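Local structure of probable amino acid aminotransferase (Mycobacterium tuberculosis, 6Q1Q) at residues 206-211 and 237-242; 135-140 and 179-184; 90-95 and 108-113. The protein is a probable amino acid aminotransferase of the class IV family, present as two copies in the assembly. All coordinates share one frame; numbering follows the deposited sequence.

Contact 1. Residues 206-211 and 237-242; sequences LTPPPW and RALRVA
Thr207 and Arg237 are joined backbone to backbone: Arg237 N donates to Thr207 O over 3.2 Å, with an angle of 163° at the carbonyl oxygen and 161° at the hydrogen, a nearly straight bond. The chains come nearest at Pro209 and Arg237, whose CA atoms are 5.2 Å apart. A second, softer link forms where Pro208 CA approaches Arg237 O at 3.5 Å in a CA-H...O contact. Proline has no amide hydrogen to offer, so this oxygen meets carbon instead; Pro209 CD also packs against it. Strands 203-207 and 233-236 run parallel in the mixed sheet, and the contact lies just where both end: one chain leaves through three successive prolines, the other heads for helix 241-245, with Arg240 at its N-cap. Side chains fill both flanks of the backbone bond. On one, Leu206 CD2 packs 3.7 Å from Arg237 CG, against an arginine chain bent at chi2 (-109°) and chi3, which brings the guanidinium round so that the same methyl lies obliquely near it. On the other, Pro209 CG meets Ala238 CB at 4.0 Å, while Pro209 CB lies 3.6 Å above the plane of the Trp211 ring, toward its rim. Leu239 reaches back with CD1, 4.4 Å from Pro208 CD and 4.2 Å from Thr207 C. The Thr207 side chain turns away from the 237-242 segment; its OG1 is hydrogen-bonded to Val190 O of strand 189-195, and the side chain touches Gln220 and Phe224 of helix 218-229.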
ATOM      1  N   LEU B 206       7.475 -23.545  15.326  1.00 63.16           N
ATOM      2  CA  LEU B 206       8.407 -22.439  15.183  1.00 62.67           C
ATOM      3  C   LEU B 206       7.891 -21.456  14.149  1.00 60.79           C
ATOM      4  O   LEU B 206       7.290 -21.852  13.148  1.00 61.92           O
ATOM      5  CB  LEU B 206       9.797 -22.938  14.789  1.00 66.87           C
ATOM      6  CG  LEU B 206      10.501 -23.741  15.879  1.00 73.45           C
ATOM      7  CD1 LEU B 206      11.538 -24.657  15.266  1.00 75.88           C
ATOM      8  CD2 LEU B 206      11.116 -22.805  16.906  1.00 74.63           C
ATOM      9  N   THR B 207       8.135 -20.176  14.403  1.00 56.99           N
ATOM     10  CA  THR B 207       7.693 -19.075  13.568  1.00 54.33           C
ATOM     11  C   THR B 207       8.827 -18.062  13.519  1.00 54.31           C
ATOM     12  O   THR B 207       9.638 -17.995  14.450  1.00 53.93           O
ATOM     13  CB  THR B 207       6.406 -18.439  14.123  1.00 53.91           C
ATOM     14  OG1 THR B 207       5.827 -17.563  13.149  1.00 56.08           O
ATOM     15  CG2 THR B 207       6.691 -17.667  15.392  1.00 52.80           C
ATOM     16  N   PRO B 208       8.932 -17.293  12.438  1.00 55.22           N
ATOM     17  CA  PRO B 208      10.067 -16.378  12.287  1.00 54.72           C
ATOM     18  C   PRO B 208      10.138 -15.373  13.420  1.00 53.60           C
ATOM     19  O   PRO B 208       9.118 -15.086  14.071  1.00 49.86           O
ATOM     20  CB  PRO B 208       9.779 -15.690  10.943  1.00 53.59           C
ATOM     21  CG  PRO B 208       9.029 -16.709  10.178  1.00 54.25           C
ATOM     22  CD  PRO B 208       8.154 -17.397  11.190  1.00 53.66           C
ATOM     23  N   PRO B 209      11.320 -14.811  13.681  1.00 59.20           N
ATOM     24  CA  PRO B 209      11.462 -13.912  14.797  1.00 64.04           C
ATOM     25  C   PRO B 209      10.607 -12.686  14.559  1.00 70.21           C
ATOM     26  O   PRO B 209      10.456 -12.222  13.415  1.00 74.60           O
ATOM     27  CB  PRO B 209      12.959 -13.559  14.809  1.00 65.04           C
ATOM     28  CG  PRO B 209      13.580 -14.487  13.932  1.00 66.44           C
ATOM     29  CD  PRO B 209      12.560 -14.887  12.916  1.00 63.26           C
ATOM     30  N   PRO B 210       9.969 -12.195  15.619  1.00 69.79           N
ATOM     31  CA  PRO B 210       8.927 -11.179  15.496  1.00 68.08           C
ATOM     32  C   PRO B 210       9.408  -9.743  15.592  1.00 69.03           C
ATOM     33  O   PRO B 210       8.586  -8.836  15.397  1.00 67.71           O
ATOM     34  CB  PRO B 210       7.959 -11.575  16.635  1.00 67.84           C
ATOM     35  CG  PRO B 210       8.849 -12.164  17.678  1.00 69.30           C
ATOM     36  CD  PRO B 210      10.053 -12.760  16.963  1.00 70.16           C
ATOM     37  N   TRP B 211      10.696  -9.514  15.865  1.00 68.11           N
ATOM     38  CA  TRP B 211      11.295  -8.200  15.658  1.00 64.71           C
ATOM     39  C   TRP B 211      11.665  -7.972  14.197  1.00 61.30           C
ATOM     40  O   TRP B 211      12.147  -6.887  13.847  1.00 60.18           O
ATOM     41  CB  TRP B 211      12.529  -8.006  16.555  1.00 64.83           C
ATOM     42  CG  TRP B 211      13.516  -9.138  16.507  1.00 63.61           C
ATOM     43  CD1 TRP B 211      14.553  -9.291  15.630  1.00 63.77           C
ATOM     44  CD2 TRP B 211      13.547 -10.286  17.366  1.00 65.43           C
ATOM     45  NE1 TRP B 211      15.229 -10.459  15.895  1.00 67.45           N
ATOM     46  CE2 TRP B 211      14.631 -11.089  16.954  1.00 68.09           C
ATOM     47  CE3 TRP B 211      12.764 -10.711  18.443  1.00 66.70           C
ATOM     48  CZ2 TRP B 211      14.950 -12.292  17.583  1.00 69.95           C
ATOM     49  CZ3 TRP B 211      13.081 -11.905  19.066  1.00 69.47           C
ATOM     50  CH2 TRP B 211      14.165 -12.682  18.635  1.00 70.68           C
ATOM     51  N   ARG B 237      12.318 -18.221  16.205  1.00 66.17           N
ATOM     52  CA  ARG B 237      13.678 -18.514  15.779  1.00 64.56           C
ATOM     53  C   ARG B 237      13.908 -17.973  14.376  1.00 59.45           C
ATOM     54  O   ARG B 237      12.993 -17.937  13.548  1.00 56.23           O
ATOM     55  CB  ARG B 237      13.958 -20.025  15.813  1.00 68.01           C
ATOM     56  CG  ARG B 237      14.052 -20.605  17.219  1.00 75.38           C
ATOM     57  CD  ARG B 237      15.472 -20.997  17.592  1.00 81.00           C
ATOM     58  NE  ARG B 237      15.800 -22.356  17.168  1.00 85.34           N
ATOM     59  CZ  ARG B 237      15.485 -23.449  17.858  1.00 87.91           C
ATOM     60  NH1 ARG B 237      14.830 -23.346  19.007  1.00 86.85           N
ATOM     61  NH2 ARG B 237      15.825 -24.646  17.401  1.00 90.66           N
ATOM     62  N   ALA B 238      15.147 -17.560  14.114  1.00 58.57           N
ATOM     63  CA  ALA B 238      15.549 -17.186  12.764  1.00 56.48           C
ATOM     64  C   ALA B 238      15.642 -18.435  11.900  1.00 59.74           C
ATOM     65  O   ALA B 238      16.460 -19.325  12.165  1.00 66.37           O
ATOM     66  CB  ALA B 238      16.883 -16.446  12.789  1.00 56.78           C
ATOM     67  N   LEU B 239      14.819 -18.495  10.861  1.00 55.25           N
ATOM     68  CA  LEU B 239      14.767 -19.639   9.970  1.00 54.90           C
ATOM     69  C   LEU B 239      15.245 -19.248   8.580  1.00 52.71           C
ATOM     70  O   LEU B 239      15.038 -18.119   8.125  1.00 51.23           O
ATOM     71  CB  LEU B 239      13.346 -20.203   9.896  1.00 55.56           C
ATOM     72  CG  LEU B 239      12.649 -20.336  11.253  1.00 57.86           C
ATOM     73  CD1 LEU B 239      11.156 -20.557  11.080  1.00 56.41           C
ATOM     74  CD2 LEU B 239      13.276 -21.448  12.084  1.00 61.62           C
ATOM     75  N   ARG B 240      15.894 -20.194   7.914  1.00 54.25           N
ATOM     76  CA  ARG B 240      16.341 -20.031   6.542  1.00 56.36           C
ATOM     77  C   ARG B 240      15.612 -21.033   5.659  1.00 54.28           C
ATOM     78  O   ARG B 240      14.924 -21.937   6.143  1.00 55.01           O
ATOM     79  CB  ARG B 240      17.862 -20.213   6.433  1.00 59.13           C
ATOM     80  CG  ARG B 240      18.663 -19.250   7.301  1.00 60.10           C
ATOM     81  CD  ARG B 240      20.161 -19.361   7.040  1.00 63.52           C
ATOM     82  NE  ARG B 240      20.548 -18.805   5.745  1.00 66.05           N
ATOM     83  CZ  ARG B 240      20.715 -17.508   5.502  1.00 65.67           C
ATOM     84  NH1 ARG B 240      20.527 -16.617   6.466  1.00 65.72           N
ATOM     85  NH2 ARG B 240      21.069 -17.100   4.293  1.00 65.97           N
ATOM     86  N   VAL B 241      15.759 -20.854   4.345  1.00 53.02           N
ATOM     87  CA  VAL B 241      15.029 -21.686   3.394  1.00 55.44           C
ATOM     88  C   VAL B 241      15.364 -23.159   3.593  1.00 60.15           C
ATOM     89  O   VAL B 241      14.511 -24.033   3.389  1.00 62.93           O
ATOM     90  CB  VAL B 241      15.319 -21.216   1.955  1.00 55.28           C
ATOM     91  CG1 VAL B 241      14.609 -22.100   0.941  1.00 54.48           C
ATOM     92  CG2 VAL B 241      14.907 -19.764   1.784  1.00 55.12           C
ATOM     93  N   ALA B 242      16.599 -23.459   4.010  1.00 59.64           N
ATOM     94  CA  ALA B 242      16.983 -24.844   4.260  1.00 59.76           C
ATOM     95  C   ALA B 242      16.184 -25.454   5.405  1.00 59.59           C
ATOM     96  O   ALA B 242      15.886 -26.654   5.382  1.00 59.78           O
ATOM     97  CB  ALA B 242      18.480 -24.930   4.554  1.00 60.58           C
TER

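Contact 2. Residues 135-140 and 179-184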
ATOM      1  N   LEU B 135      13.913  -6.863   1.852  1.00 41.04           N
ATOM      2  CA  LEU B 135      14.196  -6.233   3.129  1.00 42.85           C
ATOM      3  C   LEU B 135      15.149  -7.102   3.932  1.00 45.08           C
ATOM      4  O   LEU B 135      15.049  -8.332   3.896  1.00 44.71           O
ATOM      5  CB  LEU B 135      12.921  -6.006   3.956  1.00 45.14           C
ATOM      6  CG  LEU B 135      11.996  -4.814   3.689  1.00 53.02           C
ATOM      7  CD1 LEU B 135      11.450  -4.804   2.267  1.00 56.68           C
ATOM      8  CD2 LEU B 135      10.855  -4.811   4.702  1.00 54.93           C
ATOM      9  N   PRO B 136      16.086  -6.495   4.648  1.00 47.56           N
ATOM     10  CA  PRO B 136      16.944  -7.262   5.550  1.00 49.00           C
ATOM     11  C   PRO B 136      16.219  -7.602   6.843  1.00 53.78           C
ATOM     12  O   PRO B 136      15.215  -6.989   7.210  1.00 53.35           O
ATOM     13  CB  PRO B 136      18.124  -6.319   5.802  1.00 47.75           C
ATOM     14  CG  PRO B 136      17.555  -4.949   5.610  1.00 48.84           C
ATOM     15  CD  PRO B 136      16.394  -5.054   4.659  1.00 48.90           C
ATOM     16  N   ALA B 137      16.752  -8.613   7.532  1.00 57.97           N
ATOM     17  CA  ALA B 137      16.126  -9.095   8.758  1.00 63.05           C
ATOM     18  C   ALA B 137      16.129  -8.049   9.868  1.00 68.40           C
ATOM     19  O   ALA B 137      15.276  -8.110  10.761  1.00 69.99           O
ATOM     20  CB  ALA B 137      16.822 -10.369   9.235  1.00 63.57           C
ATOM     21  N   ASP B 138      17.062  -7.098   9.840  1.00 71.69           N
ATOM     22  CA  ASP B 138      17.089  -6.004  10.806  1.00 77.33           C
ATOM     23  C   ASP B 138      16.162  -4.849  10.439  1.00 77.28           C
ATOM     24  O   ASP B 138      16.151  -3.840  11.154  1.00 77.62           O
ATOM     25  CB  ASP B 138      18.522  -5.476  10.960  1.00 82.48           C
ATOM     26  CG  ASP B 138      19.077  -4.882   9.668  1.00 86.08           C
ATOM     27  OD1 ASP B 138      18.363  -4.868   8.644  1.00 86.15           O
ATOM     28  OD2 ASP B 138      20.237  -4.417   9.678  1.00 88.75           O
ATOM     29  N   GLY B 139      15.394  -4.970   9.352  1.00 76.45           N
ATOM     30  CA  GLY B 139      14.628  -3.835   8.855  1.00 77.33           C
ATOM     31  C   GLY B 139      13.573  -3.323   9.819  1.00 78.38           C
ATOM     32  O   GLY B 139      13.317  -2.118   9.887  1.00 77.42           O
ATOM     33  N   GLY B 140      12.931  -4.228  10.561  1.00 79.60           N
ATOM     34  CA  GLY B 140      11.851  -3.814  11.444  1.00 79.49           C
ATOM     35  C   GLY B 140      12.283  -2.816  12.504  1.00 81.44           C
ATOM     36  O   GLY B 140      11.587  -1.831  12.762  1.00 83.30           O
ATOM     37  N   ASP B 179      19.110 -11.226   3.318  1.00 58.56           N
ATOM     38  CA  ASP B 179      20.140 -12.060   3.919  1.00 58.02           C
ATOM     39  C   ASP B 179      19.702 -13.512   4.080  1.00 56.64           C
ATOM     40  O   ASP B 179      20.370 -14.277   4.786  1.00 56.02           O
ATOM     41  CB  ASP B 179      20.558 -11.480   5.274  1.00 60.95           C
ATOM     42  CG  ASP B 179      19.393 -10.874   6.034  1.00 62.34           C
ATOM     43  OD1 ASP B 179      18.246 -10.994   5.557  1.00 62.88           O
ATOM     44  OD2 ASP B 179      19.623 -10.276   7.106  1.00 63.05           O
ATOM     45  N   GLY B 180      18.597 -13.904   3.448  1.00 54.39           N
ATOM     46  CA  GLY B 180      18.232 -15.304   3.371  1.00 54.17           C
ATOM     47  C   GLY B 180      17.469 -15.850   4.555  1.00 52.10           C
ATOM     48  O   GLY B 180      17.531 -17.056   4.817  1.00 54.37           O
ATOM     49  N   TYR B 181      16.748 -15.004   5.281  1.00 49.12           N
ATOM     50  CA  TYR B 181      15.949 -15.437   6.416  1.00 48.08           C
ATOM     51  C   TYR B 181      14.471 -15.369   6.062  1.00 45.29           C
ATOM     52  O   TYR B 181      14.012 -14.394   5.458  1.00 43.21           O
ATOM     53  CB  TYR B 181      16.245 -14.584   7.651  1.00 50.65           C
ATOM     54  CG  TYR B 181      17.613 -14.848   8.239  1.00 54.65           C
ATOM     55  CD1 TYR B 181      17.854 -15.976   9.018  1.00 56.37           C
ATOM     56  CD2 TYR B 181      18.669 -13.976   8.008  1.00 57.87           C
ATOM     57  CE1 TYR B 181      19.106 -16.221   9.553  1.00 58.56           C
ATOM     58  CE2 TYR B 181      19.924 -14.212   8.540  1.00 61.24           C
ATOM     59  CZ  TYR B 181      20.136 -15.336   9.311  1.00 61.25           C
ATOM     60  OH  TYR B 181      21.385 -15.573   9.838  1.00 66.42           O
ATOM     61  N   VAL B 182      13.731 -16.414   6.441  1.00 46.44           N
ATOM     62  CA  VAL B 182      12.300 -16.463   6.165  1.00 47.63           C
ATOM     63  C   VAL B 182      11.593 -15.360   6.939  1.00 47.73           C
ATOM     64  O   VAL B 182      11.838 -15.158   8.135  1.00 48.78           O
ATOM     65  CB  VAL B 182      11.738 -17.849   6.516  1.00 47.52           C
ATOM     66  CG1 VAL B 182      10.220 -17.856   6.399  1.00 45.67           C
ATOM     67  CG2 VAL B 182      12.352 -18.907   5.616  1.00 46.44           C
ATOM     68  N   LEU B 183      10.702 -14.643   6.253  1.00 46.45           N
ATOM     69  CA  LEU B 183       9.995 -13.509   6.836  1.00 46.64           C
ATOM     70  C   LEU B 183       8.529 -13.846   7.101  1.00 50.29           C
ATOM     71  O   LEU B 183       8.153 -14.080   8.252  1.00 55.28           O
ATOM     72  CB  LEU B 183      10.119 -12.284   5.930  1.00 41.43           C
ATOM     73  CG  LEU B 183      11.517 -11.679   5.820  1.00 40.36           C
ATOM     74  CD1 LEU B 183      11.557 -10.619   4.734  1.00 38.65           C
ATOM     75  CD2 LEU B 183      11.949 -11.100   7.153  1.00 40.96           C
ATOM     76  N   GLU B 184       7.695 -13.886   6.073  1.00 51.01           N
ATOM     77  CA  GLU B 184       6.254 -14.029   6.262  1.00 52.32           C
ATOM     78  C   GLU B 184       5.622 -14.336   4.909  1.00 48.16           C
ATOM     79  O   GLU B 184       6.307 -14.437   3.887  1.00 46.60           O
ATOM     80  CB  GLU B 184       5.656 -12.760   6.875  1.00 52.97           C
ATOM     81  CG  GLU B 184       5.769 -11.548   5.956  1.00 55.21           C
ATOM     82  CD  GLU B 184       5.213 -10.273   6.568  1.00 57.34           C
ATOM     83  OE1 GLU B 184       4.346 -10.367   7.464  1.00 57.54           O
ATOM     84  OE2 GLU B 184       5.648  -9.176   6.152  1.00 56.24           O
TER
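Asp179 OD1 has two partners: it forms a hydrogen bond with Ser177 OG, close by in the same loop, and accepts a weak one from Ala137 N, 3.4 Å from Asp179 OD1 and bent to 137° at the hydrogen. The same amide also reaches the other oxygen, with Ala137 N to Asp179 OD2 at 3.3 Å and a straighter 163°, though this bond too is weak. One N-H is thus shared between both oxygens of a carboxylate, and the two long arms probably help, with Ser177, to limit its rotation. Asp179 CG stands between its own backbone N and carbonyl carbon (chi1 37°), which swings the carboxylate toward the 135-140 segment. The Ala137 methyl packs against it: Ala137 CB lies 3.5 Å from Asp179 OD2 and also 4.2 Å from Tyr181 CD2, meeting the ring obliquely. Asp179 CG itself is at the edge of the Tyr181 ring, in its plane, so methyl, carboxylate and phenol pack as one cluster. Ser177 OG has a second partner in Tyr181 N, and so links the Asp179 carboxylate to the Tyr181 backbone. Deeper in, Leu183 CD1 points at the backbone of Leu135, 4.3 Å from Leu135 O. The donor amide belongs to a type I beta turn from Pro136 to Gly139, closed by Gly139 N to Pro136 O at 2.9 Å, which leads straight into helix 139-142. Strands 126-132 and 172-176 are parallel neighbours, and here the loop after strand 126-132, at the start of the beta-alpha-beta crossover through helix 156-167, meets the loop that follows strand 172-176.

Contact 3. Residues 90-95 and 108-113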
ATOM      1  N   ALA B  90     -16.677 -14.188   7.189  1.00 54.57           N
ATOM      2  CA  ALA B  90     -15.461 -13.389   7.123  1.00 52.47           C
ATOM      3  C   ALA B  90     -15.823 -11.973   7.551  1.00 57.85           C
ATOM      4  O   ALA B  90     -16.494 -11.246   6.813  1.00 61.14           O
ATOM      5  CB  ALA B  90     -14.865 -13.409   5.719  1.00 47.82           C
ATOM      6  N   LEU B  91     -15.376 -11.581   8.739  1.00 58.16           N
ATOM      7  CA  LEU B  91     -15.701 -10.285   9.317  1.00 57.75           C
ATOM      8  C   LEU B  91     -14.455  -9.414   9.284  1.00 57.64           C
ATOM      9  O   LEU B  91     -13.374  -9.857   9.685  1.00 63.06           O
ATOM     10  CB  LEU B  91     -16.234 -10.440  10.745  1.00 56.83           C
ATOM     11  CG  LEU B  91     -16.543  -9.183  11.564  1.00 55.67           C
ATOM     12  CD1 LEU B  91     -17.714  -9.453  12.499  1.00 58.98           C
ATOM     13  CD2 LEU B  91     -15.339  -8.714  12.360  1.00 53.95           C
ATOM     14  N   ARG B  92     -14.603  -8.183   8.801  1.00 50.68           N
ATOM     15  CA  ARG B  92     -13.485  -7.258   8.705  1.00 46.30           C
ATOM     16  C   ARG B  92     -13.808  -5.946   9.400  1.00 44.10           C
ATOM     17  O   ARG B  92     -14.939  -5.457   9.338  1.00 42.23           O
ATOM     18  CB  ARG B  92     -13.117  -6.983   7.243  1.00 46.58           C
ATOM     19  CG  ARG B  92     -12.211  -8.030   6.629  1.00 52.50           C
ATOM     20  CD  ARG B  92     -11.911  -7.723   5.176  1.00 59.04           C
ATOM     21  NE  ARG B  92     -13.078  -7.942   4.327  1.00 66.64           N
ATOM     22  CZ  ARG B  92     -13.028  -8.059   3.005  1.00 71.58           C
ATOM     23  NH1 ARG B  92     -11.864  -7.982   2.372  1.00 71.03           N
ATOM     24  NH2 ARG B  92     -14.142  -8.258   2.315  1.00 74.07           N
ATOM     25  N   LEU B  93     -12.802  -5.388  10.066  1.00 43.02           N
ATOM     26  CA  LEU B  93     -12.880  -4.069  10.675  1.00 43.53           C
ATOM     27  C   LEU B  93     -12.029  -3.127   9.834  1.00 46.04           C
ATOM     28  O   LEU B  93     -10.841  -3.385   9.634  1.00 43.80           O
ATOM     29  CB  LEU B  93     -12.372  -4.103  12.116  1.00 42.74           C
ATOM     30  CG  LEU B  93     -12.678  -5.367  12.921  1.00 40.41           C
ATOM     31  CD1 LEU B  93     -11.832  -5.416  14.182  1.00 40.07           C
ATOM     32  CD2 LEU B  93     -14.151  -5.418  13.267  1.00 37.77           C
ATOM     33  N   ILE B  94     -12.631  -2.046   9.345  1.00 44.14           N
ATOM     34  CA  ILE B  94     -11.934  -1.063   8.522  1.00 40.79           C
ATOM     35  C   ILE B  94     -11.902   0.262   9.271  1.00 42.64           C
ATOM     36  O   ILE B  94     -12.947   0.770   9.692  1.00 43.79           O
ATOM     37  CB  ILE B  94     -12.573  -0.909   7.130  1.00 42.67           C
ATOM     38  CG1 ILE B  94     -12.346  -2.181   6.312  1.00 46.53           C
ATOM     39  CG2 ILE B  94     -12.007   0.299   6.404  1.00 37.91           C
ATOM     40  CD1 ILE B  94     -13.592  -2.954   6.014  1.00 50.29           C
ATOM     41  N   TYR B  95     -10.700   0.815   9.425  1.00 42.76           N
ATOM     42  CA  TYR B  95     -10.465   2.016  10.226  1.00 42.23           C
ATOM     43  C   TYR B  95      -9.545   2.916   9.407  1.00 39.79           C
ATOM     44  O   TYR B  95      -8.329   2.708   9.377  1.00 41.86           O
ATOM     45  CB  TYR B  95      -9.851   1.649  11.571  1.00 40.98           C
ATOM     46  CG  TYR B  95      -9.774   2.765  12.591  1.00 42.98           C
ATOM     47  CD1 TYR B  95     -10.827   3.655  12.768  1.00 48.24           C
ATOM     48  CD2 TYR B  95      -8.654   2.907  13.402  1.00 39.89           C
ATOM     49  CE1 TYR B  95     -10.756   4.668  13.716  1.00 50.91           C
ATOM     50  CE2 TYR B  95      -8.573   3.912  14.344  1.00 45.85           C
ATOM     51  CZ  TYR B  95      -9.626   4.789  14.500  1.00 51.36           C
ATOM     52  OH  TYR B  95      -9.544   5.788  15.444  1.00 55.63           O
ATOM     53  N   TYR B 108     -16.088   1.111  10.144  1.00 40.13           N
ATOM     54  CA  TYR B 108     -17.255   0.253  10.004  1.00 41.80           C
ATOM     55  C   TYR B 108     -16.817  -1.202  10.081  1.00 41.80           C
ATOM     56  O   TYR B 108     -15.628  -1.523  10.026  1.00 39.79           O
ATOM     57  CB  TYR B 108     -18.010   0.531   8.699  1.00 40.40           C
ATOM     58  CG  TYR B 108     -17.196   0.351   7.433  1.00 38.72           C
ATOM     59  CD1 TYR B 108     -16.427   1.391   6.923  1.00 37.84           C
ATOM     60  CD2 TYR B 108     -17.208  -0.854   6.741  1.00 38.72           C
ATOM     61  CE1 TYR B 108     -15.688   1.234   5.764  1.00 36.83           C
ATOM     62  CE2 TYR B 108     -16.473  -1.020   5.579  1.00 37.95           C
ATOM     63  CZ  TYR B 108     -15.714   0.027   5.096  1.00 38.04           C
ATOM     64  OH  TYR B 108     -14.979  -0.133   3.941  1.00 36.56           O
ATOM     65  N   VAL B 109     -17.807  -2.077  10.223  1.00 44.30           N
ATOM     66  CA  VAL B 109     -17.599  -3.515  10.305  1.00 42.56           C
ATOM     67  C   VAL B 109     -18.284  -4.149   9.104  1.00 46.07           C
ATOM     68  O   VAL B 109     -19.389  -3.746   8.723  1.00 49.06           O
ATOM     69  CB  VAL B 109     -18.151  -4.097  11.625  1.00 42.19           C
ATOM     70  CG1 VAL B 109     -18.155  -5.620  11.590  1.00 41.81           C
ATOM     71  CG2 VAL B 109     -17.352  -3.576  12.814  1.00 42.36           C
ATOM     72  N   MET B 110     -17.625  -5.135   8.506  1.00 45.19           N
ATOM     73  CA  MET B 110     -18.121  -5.789   7.307  1.00 46.61           C
ATOM     74  C   MET B 110     -18.008  -7.291   7.485  1.00 47.84           C
ATOM     75  O   MET B 110     -16.950  -7.793   7.879  1.00 47.43           O
ATOM     76  CB  MET B 110     -17.338  -5.349   6.069  1.00 50.52           C
ATOM     77  CG  MET B 110     -18.010  -5.713   4.758  1.00 57.58           C
ATOM     78  SD  MET B 110     -17.449  -4.706   3.372  1.00 61.17           S
ATOM     79  CE  MET B 110     -15.683  -4.670   3.668  1.00 57.38           C
ATOM     80  N   VAL B 111     -19.091  -8.005   7.200  1.00 50.02           N
ATOM     81  CA  VAL B 111     -19.091  -9.461   7.195  1.00 51.51           C
ATOM     82  C   VAL B 111     -19.539  -9.921   5.815  1.00 54.14           C
ATOM     83  O   VAL B 111     -20.538  -9.427   5.280  1.00 54.99           O
ATOM     84  CB  VAL B 111     -19.986 -10.041   8.308  1.00 50.84           C
ATOM     85  CG1 VAL B 111     -21.387  -9.444   8.258  1.00 50.17           C
ATOM     86  CG2 VAL B 111     -20.028 -11.558   8.221  1.00 52.77           C
ATOM     87  N   SER B 112     -18.778 -10.839   5.228  1.00 56.04           N
ATOM     88  CA  SER B 112     -19.016 -11.306   3.871  1.00 57.83           C
ATOM     89  C   SER B 112     -18.838 -12.820   3.834  1.00 60.27           C
ATOM     90  O   SER B 112     -18.317 -13.397   4.796  1.00 62.06           O
ATOM     91  CB  SER B 112     -18.067 -10.603   2.896  1.00 55.78           C
ATOM     92  OG  SER B 112     -16.720 -10.723   3.313  1.00 56.71           O
ATOM     93  N   PRO B 113     -19.256 -13.502   2.766  1.00 61.91           N
ATOM     94  CA  PRO B 113     -19.036 -14.951   2.700  1.00 61.76           C
ATOM     95  C   PRO B 113     -17.555 -15.295   2.658  1.00 59.56           C
ATOM     96  O   PRO B 113     -16.717 -14.505   2.216  1.00 56.49           O
ATOM     97  CB  PRO B 113     -19.740 -15.361   1.401  1.00 60.34           C
ATOM     98  CG  PRO B 113     -20.714 -14.276   1.130  1.00 61.92           C
ATOM     99  CD  PRO B 113     -20.089 -13.022   1.649  1.00 61.56           C
TER
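Ile94 and Tyr108 face each other in a hydrogen-bonded antiparallel pair, and their side chains cross in a CH-pi contact: Ile94 CB stands over one ring face, 4.1 Å from the Tyr108 ring centroid and 21° off its normal. Tyr108 CG lies between its backbone N and carbonyl carbon (chi1 59°), turning the ring back over Ile94. Ile94 CD1 touches both neighbours, 3.5 Å from Tyr108 CE2 and 3.6 Å from Met110 CE. Alongside Met110, pointing the same way, runs Arg92, with Arg92 NH2 4.1 Å from Met110 CE. On the sheet's other face Val109 is flanked by two leucines, CG1 lying 3.9 Å from Leu91 CG and CG2 3.7 Å from Leu93 CD2. Six backbone bonds, paired at Ala90 with Ser112, Arg92 with Met110 and Ile94 with Tyr108, carry these residues as a beta hairpin, its strand directions 157° apart, inside a five-stranded antiparallel sheet. Helix 67-84 covers the leucine and valine face, with Trp70 and Val74 on Leu93 and Trp81 on Val111. The opposite face meets the second subunit: Arg92 NH2 forms a salt bridge with its Glu100, Tyr108 OH a hydrogen bond with its Ala21 O, and Met110 packs on its Val27. Arg92 NE, by contrast, is buried with no partner in the model.

Overall arrangement
From the N terminus, contact 3 comes first, closing the hairpin between strands 89-96 and 106-113. Contact 2 then closes the stretch from helix 139-142 through helix 156-167 and strand 172-176, and contact 1 the stretch holding helix 218-229 and strand 233-236. All three follow in series; none nests or crosses. Contacts 1 and 2 adjoin, their centres 9 Å apart: Leu239 O and Val182 N, 2.7 Å apart, probably hydrogen-bond, and Arg240 of contact 1 reaches Asp179 O and the Tyr181 ring of contact 2. Both belong to the mixed-sheet part. Contact 3, in the separate antiparallel sheet, lies across the chain's centre, 31 Å between centres from each.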